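Local coordinates for francisella virulence factor (Francisella novicida, PDB 5EVF), which is a virulence factor of Francisella whose biochemical activity is unknown, at residues V9-K13 / G39-Q43; L18-P23 / A72-H77; V44-T48 / K62-A67; K80-L84 / V96-G100. One frame throughout, in Å; residues are numbered along the deposited sequence. Where two conformers were deposited one is given.

Overall arrangement
From the N terminus, strand 6-12 forms one edge of the sheet, and interaction 1 pairs its end with the start of strand 42-49, closing a loop of 25 residues. Interaction 2 begins within that loop, at 18-23, and ends beyond it, at 72-77, so the two closures cross; they touch where Y10 meets H74 and I41 meets L18. Interaction 3 follows interaction 1 in series: helix 56-73 packs through 62-67 against residues 44-48 of the same strand 42-49, and this closure lies wholly within the span of interaction 2. Last, interaction 4 joins strands 78-84 and 95-103 as a hairpin, its centre about 7 Å from that of interaction 3.

Interaction 1 (V9-K13 / G39-Q43); sequences VYLPK and GNIGQ
Residues 9-12 are extended and end an edge strand, while G42 and Q43 open the neighbouring strand after the loop residues 39-41; the end-to-end directions differ by 153°, so the pairing is antiparallel. L11 and Q43 form a hydrogen-bonded pair (CA to CA 5.1 Å), with L11 N to Q43 O at 2.7 Å and Q43 N to L11 O at 3.0 Å. P12 and G42 follow as a non-hydrogen-bonded pair, and the ladder is prolonged by K13 N to I41 O, 3.0 Å. G39, at phi 92° and psi -1°, has a backbone that calls for glycine. G42 is almost fully extended (phi 168°, psi 177°), and a CB there would clash with Y10 OH and L11 O. Y10, chi1 t, brings its ring obliquely past this backbone: CD1 lies 3.3 Å from Q43 O, and OH lies 3.8 Å from G42 CA and 3.5 Å from I41 CD1. The same ring stacks on H74. The side chains of L11 and Q43 share one face of the sheet. K13, with chi1 m and the rest of its chain all t, stretches back so that NZ donates to N40 O at 2.8 Å and meets a water, also 2.8 Å away, that is bonded to G39 N. The lysine charge thus meets a backbone carbonyl rather than a carboxylate across this contact, and its pairing depends on the path of the loop main chain.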
loop_
_atom_site.group_PDB
_atom_site.type_symbol
_atom_site.label_atom_id
_atom_site.label_comp_id
_atom_site.label_asym_id
_atom_site.label_seq_id
_atom_site.Cartn_x
_atom_site.Cartn_y
_atom_site.Cartn_z
ATOM N N VAL A 9 -4.032 6.615 -1.166
ATOM C CA VAL A 9 -3.598 7.949 -0.768
ATOM C C VAL A 9 -2.117 7.874 -0.430
ATOM O O VAL A 9 -1.614 6.842 0.016
ATOM C CB VAL A 9 -4.403 8.511 0.430
ATOM C CG1 VAL A 9 -5.872 8.714 0.070
ATOM C CG2 VAL A 9 -4.277 7.620 1.640
ATOM N N TYR A 10 -1.409 8.970 -0.686
ATOM C CA TYR A 10 -0.016 9.094 -0.285
ATOM C C TYR A 10 0.075 10.224 0.727
ATOM O O TYR A 10 -0.442 11.319 0.482
ATOM C CB TYR A 10 0.901 9.374 -1.472
ATOM C CG TYR A 10 2.324 9.535 -1.030
ATOM C CD1 TYR A 10 3.066 8.433 -0.654
ATOM C CD2 TYR A 10 2.917 10.784 -0.960
ATOM C CE1 TYR A 10 4.364 8.565 -0.229
ATOM C CE2 TYR A 10 4.222 10.923 -0.541
ATOM C CZ TYR A 10 4.930 9.805 -0.165
ATOM O OH TYR A 10 6.238 9.913 0.263
ATOM N N LEU A 11 0.705 9.945 1.867
ATOM C CA LEU A 11 0.696 10.863 3.008
ATOM C C LEU A 11 2.133 11.259 3.290
ATOM O O LEU A 11 2.846 10.528 3.991
ATOM C CB LEU A 11 0.071 10.192 4.233
ATOM C CG LEU A 11 -1.246 9.433 4.018
ATOM C CD1 LEU A 11 -1.665 8.715 5.293
ATOM C CD2 LEU A 11 -2.350 10.369 3.530
ATOM N N PRO A 12 2.607 12.386 2.772
ATOM C CA PRO A 12 4.032 12.706 2.893
ATOM C C PRO A 12 4.374 13.297 4.247
ATOM O O PRO A 12 3.594 14.042 4.840
ATOM C CB PRO A 12 4.246 13.750 1.791
ATOM C CG PRO A 12 2.902 14.409 1.640
ATOM C CD PRO A 12 1.896 13.310 1.877
ATOM N N LYS A 13 5.594 13.010 4.706
ATOM C CA LYS A 13 6.079 13.706 5.894
ATOM C C LYS A 13 6.326 15.179 5.607
ATOM O O LYS A 13 6.183 16.014 6.502
ATOM C CB LYS A 13 7.372 13.068 6.408
ATOM C CG LYS A 13 7.201 11.824 7.284
ATOM C CD LYS A 13 8.587 11.405 7.822
ATOM C CE LYS A 13 8.517 10.124 8.652
ATOM N NZ LYS A 13 9.899 9.717 9.109
ATOM N N GLY A 39 13.092 6.297 9.262
ATOM C CA GLY A 39 13.672 6.890 8.078
ATOM C C GLY A 39 12.734 7.064 6.904
ATOM O O GLY A 39 13.158 7.589 5.867
ATOM N N ASN A 40 11.474 6.658 7.029
ATOM C CA ASN A 40 10.567 6.754 5.896
ATOM C C ASN A 40 10.282 8.212 5.554
ATOM O O ASN A 40 10.410 9.113 6.388
ATOM C CB ASN A 40 9.262 6.002 6.175
ATOM C CG ASN A 40 8.331 6.757 7.111
ATOM O OD1 ASN A 40 7.510 7.560 6.662
ATOM N ND2 ASN A 40 8.452 6.505 8.412
ATOM N N ILE A 41 9.907 8.443 4.292
ATOM C CA ILE A 41 9.545 9.781 3.826
ATOM C C ILE A 41 8.041 10.010 3.805
ATOM O O ILE A 41 7.601 11.146 3.575
ATOM C CB ILE A 41 10.112 10.060 2.418
ATOM C CG1 ILE A 41 9.508 9.090 1.397
ATOM C CG2 ILE A 41 11.637 9.971 2.442
ATOM C CD1 ILE A 41 9.676 9.516 -0.046
ATOM N N GLY A 42 7.245 8.977 4.020
ATOM C CA GLY A 42 5.805 9.103 3.935
ATOM C C GLY A 42 5.186 7.723 3.939
ATOM O O GLY A 42 5.881 6.706 3.964
ATOM N N GLN A 43 3.862 7.708 3.931
ATOM C CA GLN A 43 3.102 6.466 3.902
ATOM C C GLN A 43 2.231 6.416 2.662
ATOM O O GLN A 43 1.766 7.439 2.176
ATOM C CB GLN A 43 2.164 6.319 5.105
ATOM C CG GLN A 43 2.696 6.742 6.430
ATOM C CD GLN A 43 1.603 6.799 7.486
ATOM O OE1 GLN A 43 1.680 7.596 8.418
ATOM N NE2 GLN A 43 0.571 5.972 7.334
HETATM O O HOH W 1 11.279 8.030 10.909
#

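Interaction 2 (L18-P23 / A72-H77); sequences LPPTDP and AQHGAH
A72 and Q73 are the last helical residues, and 18-23, an irregular, proline-rich part of the loop between strands 6-12 and 27-30, is held against this C-terminal end of helix 56-73, with P20 CA 4.4 Å from G75 CA and T21 CA 4.9 Å from A72 CA. A72 O accepts T21 N at 2.9 Å as well as G75 N at 3.0 Å; A72 CB meets P23 CB at 3.8 Å. Q73 O reaches L18 O through one water (2.8 and 2.5 Å), and H74 O is linked to L18 N by another (2.9 and 3.3 Å). H74 is the first residue to leave helical angles. G75, phi 98° and psi 8°, is the C-prime residue of a Schellman motif: its N bonds to A72 O and A76 N to A71 O. A side chain on G75 would strike L18 CB; instead its CA makes a CA-H...O contact with P19 O, 3.3 Å. A76 O accepts T21 OG1 at 2.7 Å, with T21 chi1 p. H77, chi1 m, brings CD2 to 3.7 Å from T21 CG2, while its ND1 is bonded to the backbone N of D105.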
loop_
_atom_site.group_PDB
_atom_site.type_symbol
_atom_site.label_atom_id
_atom_site.label_comp_id
_atom_site.label_asym_id
_atom_site.label_seq_id
_atom_site.Cartn_x
_atom_site.Cartn_y
_atom_site.Cartn_z
ATOM N N LEU A 18 9.319 15.082 -4.964
ATOM C CA LEU A 18 10.464 14.398 -5.526
ATOM C C LEU A 18 10.131 13.900 -6.924
ATOM O O LEU A 18 8.960 13.662 -7.236
ATOM C CB LEU A 18 10.863 13.219 -4.635
ATOM C CG LEU A 18 11.051 13.612 -3.170
ATOM C CD1 LEU A 18 11.161 12.395 -2.269
ATOM C CD2 LEU A 18 12.284 14.494 -3.030
ATOM N N PRO A 19 11.124 13.748 -7.793
ATOM C CA PRO A 19 10.854 13.252 -9.140
ATOM C C PRO A 19 10.310 11.840 -9.082
ATOM O O PRO A 19 10.752 11.033 -8.250
ATOM C CB PRO A 19 12.232 13.291 -9.815
ATOM C CG PRO A 19 13.039 14.229 -8.987
ATOM C CD PRO A 19 12.551 14.045 -7.593
ATOM N N PRO A 20 9.329 11.517 -9.922
ATOM C CA PRO A 20 8.774 10.157 -9.918
ATOM C C PRO A 20 9.839 9.126 -10.244
ATOM O O PRO A 20 10.807 9.399 -10.958
ATOM C CB PRO A 20 7.697 10.204 -11.008
ATOM C CG PRO A 20 7.343 11.655 -11.135
ATOM C CD PRO A 20 8.589 12.423 -10.815
ATOM N N THR A 21 9.652 7.928 -9.708
ATOM C CA THR A 21 10.536 6.812 -9.982
ATOM C C THR A 21 9.797 5.784 -10.827
ATOM O O THR A 21 8.580 5.855 -11.015
ATOM C CB THR A 21 11.037 6.177 -8.678
ATOM O OG1 THR A 21 9.918 5.817 -7.880
ATOM C CG2 THR A 21 11.871 7.166 -7.891
ATOM N N ASP A 22 10.552 4.840 -11.361
ATOM C CA ASP A 22 9.971 3.769 -12.159
ATOM C C ASP A 22 9.349 2.746 -11.218
ATOM O O ASP A 22 10.074 2.128 -10.432
ATOM C CB ASP A 22 11.050 3.132 -13.018
ATOM C CG ASP A 22 10.529 2.036 -13.925
ATOM O OD1 ASP A 22 9.406 1.533 -13.744
ATOM O OD2 ASP A 22 11.279 1.648 -14.832
ATOM N N PRO A 23 8.027 2.533 -11.260
ATOM C CA PRO A 23 7.413 1.580 -10.321
ATOM C C PRO A 23 7.973 0.173 -10.419
ATOM O O PRO A 23 8.049 -0.522 -9.396
ATOM C CB PRO A 23 5.916 1.620 -10.686
ATOM C CG PRO A 23 5.804 2.325 -11.965
ATOM C CD PRO A 23 7.077 3.065 -12.254
ATOM N N ALA A 72 5.774 5.176 -6.176
ATOM C CA ALA A 72 6.709 5.556 -7.235
ATOM C C ALA A 72 6.360 6.917 -7.815
ATOM O O ALA A 72 7.246 7.708 -8.159
ATOM C CB ALA A 72 6.698 4.501 -8.338
ATOM N N GLN A 73 5.067 7.210 -7.944
ATOM C CA GLN A 73 4.669 8.518 -8.445
ATOM C C GLN A 73 5.174 9.633 -7.545
ATOM O O GLN A 73 5.407 10.753 -8.017
ATOM C CB GLN A 73 3.149 8.577 -8.591
ATOM C CG GLN A 73 2.680 7.914 -9.864
ATOM C CD GLN A 73 1.185 7.709 -9.933
ATOM O OE1 GLN A 73 0.671 7.215 -10.940
ATOM N NE2 GLN A 73 0.476 8.071 -8.867
ATOM N N HIS A 74 5.371 9.347 -6.260
ATOM C CA HIS A 74 5.856 10.328 -5.307
ATOM C C HIS A 74 7.327 10.159 -4.964
ATOM O O HIS A 74 7.800 10.765 -3.996
ATOM C CB HIS A 74 4.989 10.284 -4.050
ATOM C CG HIS A 74 3.573 10.668 -4.322
ATOM N ND1 HIS A 74 3.126 11.967 -4.211
ATOM C CD2 HIS A 74 2.519 9.940 -4.756
ATOM C CE1 HIS A 74 1.849 12.017 -4.549
ATOM N NE2 HIS A 74 1.456 10.801 -4.882
ATOM N N GLY A 75 8.061 9.374 -5.745
ATOM C CA GLY A 75 9.510 9.352 -5.660
ATOM C C GLY A 75 10.119 8.233 -4.849
ATOM O O GLY A 75 11.327 8.259 -4.621
ATOM N N ALA A 76 9.339 7.255 -4.409
ATOM C CA ALA A 76 9.886 6.218 -3.542
ATOM C C ALA A 76 10.842 5.306 -4.301
ATOM O O ALA A 76 10.583 4.921 -5.447
ATOM C CB ALA A 76 8.758 5.377 -2.953
ATOM N N HIS A 77 11.935 4.925 -3.637
ATOM C CA HIS A 77 12.780 3.840 -4.109
ATOM C C HIS A 77 12.438 2.498 -3.478
ATOM O O HIS A 77 12.808 1.454 -4.033
ATOM C CB HIS A 77 14.244 4.165 -3.828
ATOM C CG HIS A 77 14.740 5.353 -4.581
ATOM N ND1 HIS A 77 15.485 6.346 -3.989
ATOM C CD2 HIS A 77 14.596 5.710 -5.879
ATOM C CE1 HIS A 77 15.783 7.265 -4.890
ATOM N NE2 HIS A 77 15.259 6.901 -6.047
HETATM O O HOH W 2 6.469 13.349 -7.617
HETATM O O HOH W 3 7.173 13.424 -3.163
#

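Interaction 3 (V44-T48 / K62-A67); sequences VRTST and KNLKEA
Strand 44-48 packs against helix 62-67 at an axial separation of 7.6 Å, their N-to-C directions 142° apart; V44 CA lies 6.1 Å from A67 CA, and T46 CA 5.6 Å from N63 CA. Side chains alternate along the strand, so V44, T46 and T48 point toward the helix, and R45 and S47 away from it. V44 sets CG2 at 3.9 Å from A67 CB, an apolar contact made close by the small alanine. T46, chi1 p, donates OG1 to N63 O at 3.0 Å, although that carbonyl also accepts A67 N at 2.9 Å within the helix. T46 CG2 turns to E66 CG and A67 CB, each at 4.0 Å. This is helix-on-sheet packing of an alpha+beta fold, with helix 56-73 lying across one face of the sheet and L98 of the adjacent strand also touching N63 and A67. Next comes S47, whose C atom is 3.4 Å from N63 OD1. T48, chi1 m, donates OG1 to N63 OD1 at 2.7 Å, N63 itself having chi1 m. The same T48 hydroxyl bonds to T6 OG1, which K62 NZ also reaches, and N63 ND2 bonds to V96 O.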
loop_
_atom_site.group_PDB
_atom_site.type_symbol
_atom_site.label_atom_id
_atom_site.label_comp_id
_atom_site.label_asym_id
_atom_site.label_seq_id
_atom_site.Cartn_x
_atom_site.Cartn_y
_atom_site.Cartn_z
ATOM N N VAL A 44 1.993 5.203 2.175
ATOM C CA VAL A 44 0.982 4.955 1.157
ATOM C C VAL A 44 -0.055 4.039 1.784
ATOM O O VAL A 44 0.299 3.092 2.496
ATOM C CB VAL A 44 1.592 4.344 -0.124
ATOM C CG1 VAL A 44 2.382 3.061 0.195
ATOM C CG2 VAL A 44 0.519 4.090 -1.163
ATOM N N ARG A 45 -1.332 4.353 1.576
ATOM C CA ARG A 45 -2.421 3.535 2.090
ATOM C C ARG A 45 -3.356 3.230 0.937
ATOM O O ARG A 45 -3.791 4.145 0.232
ATOM C CB ARG A 45 -3.172 4.230 3.231
ATOM C CG ARG A 45 -2.293 4.603 4.421
ATOM C CD ARG A 45 -3.129 5.155 5.555
ATOM N NE ARG A 45 -2.295 5.586 6.677
ATOM C CZ ARG A 45 -2.781 6.108 7.797
ATOM N NH1 ARG A 45 -4.091 6.251 7.956
ATOM N NH2 ARG A 45 -1.955 6.480 8.768
ATOM N N THR A 46 -3.645 1.948 0.723
ATOM C CA THR A 46 -4.602 1.573 -0.308
ATOM C C THR A 46 -5.668 0.669 0.292
ATOM O O THR A 46 -5.482 0.071 1.353
ATOM C CB THR A 46 -3.927 0.870 -1.494
ATOM O OG1 THR A 46 -3.158 -0.241 -1.023
ATOM C CG2 THR A 46 -2.997 1.818 -2.201
ATOM N N SER A 47 -6.799 0.572 -0.400
ATOM C CA SER A 47 -7.847 -0.292 0.116
ATOM C C SER A 47 -8.777 -0.699 -1.015
ATOM O O SER A 47 -8.982 0.048 -1.970
ATOM C CB SER A 47 -8.628 0.399 1.229
ATOM O OG SER A 47 -9.376 1.469 0.714
ATOM N N THR A 48 -9.334 -1.899 -0.884
ATOM C CA THR A 48 -10.262 -2.470 -1.854
ATOM C C THR A 48 -11.393 -3.136 -1.086
ATOM O O THR A 48 -11.143 -3.831 -0.103
ATOM C CB THR A 48 -9.567 -3.514 -2.735
ATOM O OG1 THR A 48 -8.362 -2.962 -3.274
ATOM C CG2 THR A 48 -10.502 -4.006 -3.862
ATOM N N LYS A 62 -3.661 -6.861 -5.003
ATOM C CA LYS A 62 -4.285 -5.724 -5.671
ATOM C C LYS A 62 -3.924 -4.431 -4.954
ATOM O O LYS A 62 -3.548 -3.437 -5.586
ATOM C CB LYS A 62 -5.802 -5.923 -5.687
ATOM C CG LYS A 62 -6.612 -4.810 -6.352
ATOM C CD LYS A 62 -7.048 -5.191 -7.756
ATOM C CE LYS A 62 -7.618 -3.993 -8.512
ATOM N NZ LYS A 62 -8.898 -3.468 -7.931
ATOM N N ASN A 63 -4.044 -4.432 -3.624
ATOM C CA ASN A 63 -3.627 -3.270 -2.841
ATOM C C ASN A 63 -2.153 -2.955 -3.054
ATOM O O ASN A 63 -1.758 -1.780 -3.156
ATOM C CB ASN A 63 -3.902 -3.499 -1.352
ATOM C CG ASN A 63 -5.367 -3.431 -1.011
ATOM O OD1 ASN A 63 -6.124 -2.757 -1.703
ATOM N ND2 ASN A 63 -5.761 -4.029 0.118
ATOM N N LEU A 64 -1.318 -3.988 -3.116
ATOM C CA LEU A 64 0.121 -3.759 -3.212
ATOM C C LEU A 64 0.495 -3.151 -4.558
ATOM O O LEU A 64 1.332 -2.244 -4.621
ATOM C CB LEU A 64 0.881 -5.073 -2.982
ATOM C CG LEU A 64 2.397 -5.011 -3.186
ATOM C CD1 LEU A 64 3.031 -3.994 -2.236
ATOM C CD2 LEU A 64 2.995 -6.404 -2.994
ATOM N N LYS A 65 -0.098 -3.642 -5.650
ATOM C CA LYS A 65 0.268 -3.093 -6.954
ATOM C C LYS A 65 -0.112 -1.623 -7.057
ATOM O O LYS A 65 0.649 -0.823 -7.615
ATOM C CB LYS A 65 -0.352 -3.911 -8.089
ATOM C CG LYS A 65 0.239 -5.325 -8.101
ATOM C CD LYS A 65 0.939 -5.661 -9.409
ATOM C CE LYS A 65 2.072 -6.677 -9.159
ATOM N NZ LYS A 65 3.041 -6.786 -10.283
ATOM N N GLU A 66 -1.267 -1.240 -6.502
ATOM C CA GLU A 66 -1.614 0.179 -6.488
ATOM C C GLU A 66 -0.661 0.961 -5.589
ATOM O O GLU A 66 -0.264 2.086 -5.916
ATOM C CB GLU A 66 -3.074 0.365 -6.048
ATOM C CG GLU A 66 -3.577 1.804 -6.116
ATOM C CD GLU A 66 -3.532 2.380 -7.520
ATOM O OE1 GLU A 66 -3.656 1.607 -8.489
ATOM O OE2 GLU A 66 -3.361 3.620 -7.655
ATOM N N ALA A 67 -0.264 0.376 -4.461
ATOM C CA ALA A 67 0.630 1.093 -3.553
ATOM C C ALA A 67 1.991 1.328 -4.193
ATOM O O ALA A 67 2.602 2.388 -3.994
ATOM C CB ALA A 67 0.766 0.324 -2.242
#

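Interaction 4 (K80-L84 / V96-G100)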
loop_
_atom_site.group_PDB
_atom_site.type_symbol
_atom_site.label_atom_id
_atom_site.label_comp_id
_atom_site.label_asym_id
_atom_site.label_seq_id
_atom_site.Cartn_x
_atom_site.Cartn_y
_atom_site.Cartn_z
ATOM N N LYS A 80 7.875 -0.621 2.403
ATOM C CA LYS A 80 7.689 -1.717 3.345
ATOM C C LYS A 80 6.214 -1.712 3.706
ATOM O O LYS A 80 5.699 -0.684 4.150
ATOM C CB LYS A 80 8.561 -1.536 4.591
ATOM C CG LYS A 80 10.051 -1.346 4.292
ATOM C CD LYS A 80 10.868 -1.256 5.591
ATOM C CE LYS A 80 12.302 -0.795 5.319
ATOM N NZ LYS A 80 13.038 -0.474 6.589
ATOM N N TYR A 81 5.527 -2.839 3.502
ATOM C CA TYR A 81 4.076 -2.819 3.583
ATOM C C TYR A 81 3.530 -3.996 4.388
ATOM O O TYR A 81 4.214 -5.000 4.644
ATOM C CB TYR A 81 3.460 -2.842 2.174
ATOM C CG TYR A 81 3.508 -4.232 1.606
ATOM C CD1 TYR A 81 4.699 -4.763 1.114
ATOM C CD2 TYR A 81 2.382 -5.052 1.631
ATOM C CE1 TYR A 81 4.758 -6.069 0.626
ATOM C CE2 TYR A 81 2.444 -6.359 1.155
ATOM C CZ TYR A 81 3.630 -6.856 0.662
ATOM O OH TYR A 81 3.685 -8.145 0.183
ATOM N N ILE A 82 2.258 -3.854 4.763
ATOM C CA ILE A 82 1.501 -4.923 5.412
ATOM C C ILE A 82 0.046 -4.799 4.976
ATOM O O ILE A 82 -0.475 -3.694 4.829
ATOM C CB ILE A 82 1.657 -4.859 6.946
ATOM C CG1 ILE A 82 0.921 -6.027 7.616
ATOM C CG2 ILE A 82 1.142 -3.512 7.484
ATOM C CD1 ILE A 82 1.252 -6.168 9.088
ATOM N N CYS A 83 -0.600 -5.933 4.722
ATOM C CA CYS A 83 -2.030 -5.950 4.449
ATOM C C CYS A 83 -2.806 -6.143 5.744
ATOM O O CYS A 83 -2.389 -6.911 6.620
ATOM C CB CYS A 83 -2.355 -7.063 3.454
ATOM S SG CYS A 83 -1.805 -6.597 1.801
ATOM N N LEU A 84 -3.954 -5.460 5.844
ATOM C CA LEU A 84 -4.708 -5.331 7.081
ATOM C C LEU A 84 -6.184 -5.629 6.826
ATOM O O LEU A 84 -6.712 -5.345 5.749
ATOM C CB LEU A 84 -4.554 -3.913 7.670
ATOM C CG LEU A 84 -3.106 -3.507 7.973
ATOM C CD1 LEU A 84 -2.997 -2.000 8.174
ATOM C CD2 LEU A 84 -2.587 -4.251 9.193
ATOM N N VAL A 96 -10.290 -4.605 2.587
ATOM C CA VAL A 96 -8.932 -5.032 2.883
ATOM C C VAL A 96 -8.033 -3.846 2.601
ATOM O O VAL A 96 -8.181 -3.189 1.566
ATOM C CB VAL A 96 -8.531 -6.242 2.024
ATOM C CG1 VAL A 96 -7.060 -6.559 2.217
ATOM C CG2 VAL A 96 -9.394 -7.437 2.382
ATOM N N GLN A 97 -7.137 -3.538 3.530
ATOM C CA GLN A 97 -6.331 -2.338 3.417
ATOM C C GLN A 97 -4.860 -2.712 3.380
ATOM O O GLN A 97 -4.472 -3.846 3.663
ATOM C CB GLN A 97 -6.634 -1.383 4.572
ATOM C CG GLN A 97 -8.107 -1.023 4.606
ATOM C CD GLN A 97 -8.432 0.120 5.542
ATOM O OE1 GLN A 97 -7.654 0.447 6.438
ATOM N NE2 GLN A 97 -9.597 0.734 5.342
ATOM N N LEU A 98 -4.046 -1.748 2.981
ATOM C CA LEU A 98 -2.604 -1.903 3.017
ATOM C C LEU A 98 -2.027 -0.627 3.598
ATOM O O LEU A 98 -2.476 0.470 3.248
ATOM C CB LEU A 98 -2.035 -2.162 1.608
ATOM C CG LEU A 98 -0.522 -2.183 1.439
ATOM C CD1 LEU A 98 -0.178 -3.044 0.242
ATOM C CD2 LEU A 98 0.019 -0.784 1.216
ATOM N N ARG A 99 -1.031 -0.778 4.469
ATOM C CA ARG A 99 -0.238 0.335 4.987
ATOM C C ARG A 99 1.186 0.140 4.504
ATOM O O ARG A 99 1.775 -0.923 4.731
ATOM C CB ARG A 99 -0.290 0.368 6.515
ATOM C CG ARG A 99 0.645 1.389 7.175
ATOM C CD ARG A 99 0.038 2.774 7.102
ATOM N NE ARG A 99 -1.198 2.861 7.864
ATOM C CZ ARG A 99 -1.268 3.244 9.142
ATOM N NH1 ARG A 99 -0.172 3.609 9.817
ATOM N NH2 ARG A 99 -2.448 3.283 9.761
ATOM N N GLY A 100 1.719 1.133 3.816
ATOM C CA GLY A 100 3.077 1.061 3.302
ATOM C C GLY A 100 3.851 2.279 3.756
ATOM O O GLY A 100 3.279 3.353 3.945
#
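Y81 overlaps L98: its ring atom CD2 lies 3.5 Å from L98 CD1, on the face of the sheet that also carries C83, whose SG is 4.2 Å from the same L98 CD1. These positions belong to an antiparallel ladder in which the axes of 80-84 and 96-100 approach to 4.5 Å and their directions differ by 159°. Y81 with G100 (CA to CA 4.0 Å) and C83 with L98 (4.3 Å) are non-hydrogen-bonded pairs. Between and beyond them, the hydrogen-bonded pairs carry two bonds each: I82 N to R99 O and R99 N to I82 O, both 3.0 Å, then L84 N to Q97 O at 2.8 Å and Q97 N to L84 O at 2.9 Å. CA-H...O contacts supplement the ladder, as between Y81 CA and R99 O (3.2 Å) and between L98 CA and I82 O (3.3 Å). On the other face, I82, L84, Q97 and R99 form a more exposed surface, where L84 CD1 rests 4.0 Å from R99 CB. The two strands follow each other in the chain and pair antiparallel, so they form a beta hairpin, here with a long connection. The disulfide from C83 to C60 ties the first strand covalently to helix 56-73, which covers the L98 face through L64, N63 and A67; strand 42-49 pairs with the far edge of 96-100, and strand 27-30 lies beside Y81.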